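RNA-dependent RNA polymerase (Taggert virus, PDB 6DX3) carries a viral OTU domain, the part described here, a cysteine protease that probably removes ubiquitin from host proteins. Local coordinates at residues 32-37 with 45-50; 142-145 with 150-153. All blocks are in the same frame, centred on the assembly; numbering follows the deposited sequence.

How the contacts relate
Both contacts lie in the core of the viral OTU domain, with centres about 7 Å apart. Contact 1 sets the loop that follows edge strand 29-32 against helix 40-49; contact 2 pairs the two strands of the hairpin beside that edge. They join directly: V32 N lies 2.8 Å from Y153 O and Q34 N 2.8 Å from D152 OD1, both probable hydrogen bonds. Y153 also borders contact 1, its CE1 packing 3.4 Å from G48 CA. The H150–D152 pair of contact 2 is consistent with the histidine and acidic residue of an OTU cysteine protease active site, and Q34 O of contact 1 packs 3.3 Å from H150 CE1.

Contact 1. Residues 32-37 with 45-50; sequences VNQPMD and LACGMI
C47 SG reaches from the helix toward V32 and Q34, and this one sulfur makes the principal touches of a small buried contact. Its chi1 of -169° swings SG anti to the backbone N and out toward the loop. There it lies 3.7 Å from the amide nitrogen NE2 of Q34 and 4.0 Å from the methyl CG1 of V32, so that the sulfur meets a polar and an aliphatic group side by side. Q34 NE2 also comes 3.9 Å from C47 CB. The chain of Q34 is bent at chi2, which folds its amide back along its own segment, where NE2 donates to V32 O at 3.1 Å. That bond arrives from above the carbonyl plane, 59° out of it. In the mixed alpha/beta fold of this OTU-like cysteine protease, 32-37 leaves the end of edge strand 29-32 and leads toward helix 40-49, and the contact ties the strand end and the start of the loop to the last part of the helix. The Q34 amide is gripped at both ends, since OE1 accepts a hydrogen bond from Q53 NE2, which should fix the rotation of the group. Y153, from strand 150-156, borders all three side chains, its ring against V32 and C47 and its CB against Q34.

Contact 2. Residues 142-145 with 150-153; sequences INIM and HYDY
M145 and D152 face each other as a hydrogen-bonded antiparallel pair in the beta hairpin of strands 142-147 and 150-156, within the mixed sheet of the OTU domain. M145 N donates to D152 O at 2.7 Å, and D152 N returns a bond of 3.0 Å to M145 O. M145 O additionally receives a CA-H...O contact from Y151. Next along the ladder, I144 and Y153 form a non-hydrogen-bonded pair. The D152 carboxylate has partners on both oxygens: OD2 forms a salt bridge with R147 NH1, while OD1 accepts from H150 NE2 at 2.7 Å and from Q34 N. OD1 lies close to the plane of the H150 ring, but NE2 meets it from above the carboxylate plane, 52° out of it. A His-carboxylate bond of this kind is consistent with the active site of an OTU cysteine protease. At the other end, the buried amide of N143 is satisfied through W119 NE1 at OD1 and M138 O at ND2. Its backbone N donates to a water 3.1 Å away, which in turn gives a weak bond to Y153 OH; the stronger partner of that hydroxyl is T162 O. With CG anti to the backbone N (chi1 -177°), the Y153 ring extends past N143 O toward I142, whose methyl CG2 abuts the ring edge 3.9 Å from CE1.

Contact 1. Residues 32-37 with 45-50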
# COMPACT_ATOMS: atom_id res chain seq x y z
N VAL A 32 1.76 -13.21 2.43
CA VAL A 32 0.69 -13.41 3.40
C VAL A 32 -0.62 -13.08 2.69
O VAL A 32 -0.97 -11.91 2.52
CB VAL A 32 0.89 -12.57 4.66
CG1 VAL A 32 -0.17 -12.91 5.70
CG2 VAL A 32 2.29 -12.79 5.23
N ASN A 33 -1.34 -14.12 2.28
CA ASN A 33 -2.51 -13.92 1.44
C ASN A 33 -3.64 -13.25 2.21
O ASN A 33 -3.93 -13.61 3.36
CB ASN A 33 -2.99 -15.26 0.87
CG ASN A 33 -1.88 -16.04 0.20
OD1 ASN A 33 -1.30 -16.95 0.79
ND2 ASN A 33 -1.57 -15.68 -1.04
N GLN A 34 -4.26 -12.26 1.58
CA GLN A 34 -5.37 -11.51 2.13
C GLN A 34 -6.67 -11.92 1.45
O GLN A 34 -6.66 -12.43 0.32
CB GLN A 34 -5.13 -10.01 1.95
CG GLN A 34 -3.88 -9.51 2.64
CD GLN A 34 -3.86 -9.85 4.11
OE1 GLN A 34 -4.82 -9.57 4.84
NE2 GLN A 34 -2.78 -10.45 4.57
N PRO A 35 -7.81 -11.74 2.11
CA PRO A 35 -9.09 -12.15 1.52
C PRO A 35 -9.29 -11.55 0.13
O PRO A 35 -8.93 -10.40 -0.12
CB PRO A 35 -10.13 -11.64 2.52
CG PRO A 35 -9.40 -11.64 3.82
CD PRO A 35 -7.98 -11.27 3.50
N MET A 36 -9.87 -12.35 -0.77
CA MET A 36 -10.02 -11.96 -2.17
C MET A 36 -11.34 -11.21 -2.39
O MET A 36 -12.21 -11.62 -3.15
CB MET A 36 -9.92 -13.18 -3.07
CG MET A 36 -8.50 -13.59 -3.43
SD MET A 36 -8.40 -15.26 -4.13
CE MET A 36 -8.33 -16.25 -2.63
N ASP A 37 -11.47 -10.09 -1.69
CA ASP A 37 -12.58 -9.16 -1.87
C ASP A 37 -12.03 -7.79 -2.26
O ASP A 37 -10.83 -7.60 -2.44
CB ASP A 37 -13.44 -9.08 -0.61
CG ASP A 37 -12.64 -8.79 0.65
OD1 ASP A 37 -11.54 -8.20 0.56
OD2 ASP A 37 -13.11 -9.17 1.74
N LEU A 45 -2.77 -3.60 4.32
CA LEU A 45 -2.23 -2.51 5.13
C LEU A 45 -2.44 -2.78 6.62
O LEU A 45 -1.57 -2.46 7.44
CB LEU A 45 -2.87 -1.18 4.72
CG LEU A 45 -2.44 -0.64 3.36
CD1 LEU A 45 -3.19 0.65 3.03
CD2 LEU A 45 -0.94 -0.41 3.32
N ALA A 46 -3.59 -3.35 6.99
CA ALA A 46 -3.80 -3.73 8.38
C ALA A 46 -2.84 -4.84 8.80
O ALA A 46 -2.43 -4.89 9.97
CB ALA A 46 -5.24 -4.16 8.62
N CYS A 47 -2.49 -5.72 7.87
CA CYS A 47 -1.56 -6.80 8.18
C CYS A 47 -0.18 -6.26 8.56
O CYS A 47 0.52 -6.86 9.37
CB CYS A 47 -1.45 -7.76 6.99
SG CYS A 47 -0.58 -9.30 7.34
N GLY A 48 0.20 -5.12 7.98
CA GLY A 48 1.47 -4.50 8.33
C GLY A 48 1.45 -3.64 9.57
O GLY A 48 2.51 -3.30 10.09
N MET A 49 0.26 -3.27 10.06
CA MET A 49 0.12 -2.37 11.20
C MET A 49 -0.35 -3.06 12.47
O MET A 49 -0.07 -2.56 13.56
CB MET A 49 -0.86 -1.24 10.88
CG MET A 49 -0.42 -0.33 9.74
SD MET A 49 0.88 0.83 10.22
CE MET A 49 0.04 1.80 11.46
N ILE A 50 -1.07 -4.17 12.37
CA ILE A 50 -1.66 -4.85 13.53
C ILE A 50 -1.14 -6.28 13.56
O ILE A 50 -1.36 -7.05 12.62
CB ILE A 50 -3.19 -4.81 13.49
CG1 ILE A 50 -3.70 -3.38 13.26
CG2 ILE A 50 -3.77 -5.37 14.78
CD1 ILE A 50 -5.21 -3.28 13.11

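Contact 2. Residues 142-145 with 150-153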
# COMPACT_ATOMS: atom_id res chain seq x y z
N ILE A 142 6.19 -1.14 5.50
CA ILE A 142 5.14 -2.05 5.07
C ILE A 142 5.35 -2.38 3.59
O ILE A 142 5.48 -1.47 2.76
CB ILE A 142 3.75 -1.45 5.30
CG1 ILE A 142 3.50 -1.26 6.80
CG2 ILE A 142 2.68 -2.32 4.66
CD1 ILE A 142 2.30 -0.40 7.11
N ASN A 143 5.41 -3.67 3.27
CA ASN A 143 5.52 -4.12 1.90
C ASN A 143 4.24 -4.85 1.51
O ASN A 143 3.79 -5.74 2.24
CB ASN A 143 6.73 -5.04 1.72
CG ASN A 143 8.04 -4.33 2.00
OD1 ASN A 143 8.69 -3.80 1.09
ND2 ASN A 143 8.45 -4.30 3.27
N ILE A 144 3.65 -4.46 0.38
CA ILE A 144 2.47 -5.11 -0.16
C ILE A 144 2.71 -5.42 -1.63
O ILE A 144 3.58 -4.83 -2.28
CB ILE A 144 1.18 -4.27 0.02
CG1 ILE A 144 1.27 -2.97 -0.78
CG2 ILE A 144 0.92 -3.97 1.49
CD1 ILE A 144 0.02 -2.13 -0.67
N MET A 145 1.93 -6.37 -2.14
CA MET A 145 2.09 -6.89 -3.49
C MET A 145 0.85 -6.57 -4.31
O MET A 145 -0.26 -6.99 -3.95
CB MET A 145 2.34 -8.40 -3.47
CG MET A 145 2.86 -8.99 -4.78
SD MET A 145 3.32 -10.73 -4.59
CE MET A 145 3.14 -11.33 -6.26
N HIS A 150 -5.89 -7.11 -7.02
CA HIS A 150 -5.74 -7.68 -5.68
C HIS A 150 -4.45 -7.20 -5.02
O HIS A 150 -3.46 -6.91 -5.69
CB HIS A 150 -5.76 -9.21 -5.75
CG HIS A 150 -5.64 -9.88 -4.42
ND1 HIS A 150 -6.72 -10.07 -3.58
CD2 HIS A 150 -4.57 -10.42 -3.79
CE1 HIS A 150 -6.32 -10.70 -2.49
NE2 HIS A 150 -5.02 -10.92 -2.59
N TYR A 151 -4.48 -7.14 -3.69
CA TYR A 151 -3.32 -6.76 -2.89
C TYR A 151 -3.08 -7.83 -1.83
O TYR A 151 -4.02 -8.25 -1.15
CB TYR A 151 -3.52 -5.40 -2.20
CG TYR A 151 -3.32 -4.19 -3.09
CD1 TYR A 151 -2.05 -3.68 -3.32
CD2 TYR A 151 -4.41 -3.55 -3.68
CE1 TYR A 151 -1.86 -2.57 -4.12
CE2 TYR A 151 -4.23 -2.44 -4.48
CZ TYR A 151 -2.95 -1.95 -4.70
OH TYR A 151 -2.77 -0.85 -5.49
N ASP A 152 -1.83 -8.25 -1.68
CA ASP A 152 -1.42 -9.13 -0.60
C ASP A 152 -0.33 -8.46 0.21
O ASP A 152 0.33 -7.52 -0.25
CB ASP A 152 -0.93 -10.49 -1.12
CG ASP A 152 -2.06 -11.40 -1.58
OD1 ASP A 152 -3.08 -11.50 -0.87
OD2 ASP A 152 -1.92 -12.01 -2.65
N TYR A 153 -0.14 -8.94 1.44
CA TYR A 153 0.94 -8.46 2.30
C TYR A 153 2.20 -9.27 2.04
O TYR A 153 2.14 -10.48 1.78
CB TYR A 153 0.54 -8.57 3.77
CG TYR A 153 1.59 -8.01 4.71
CD1 TYR A 153 1.80 -6.64 4.80
CD2 TYR A 153 2.36 -8.85 5.51
CE1 TYR A 153 2.76 -6.12 5.65
CE2 TYR A 153 3.32 -8.34 6.37
CZ TYR A 153 3.51 -6.97 6.44
OH TYR A 153 4.46 -6.44 7.28
O HOH W 1 6.24 -5.92 5.16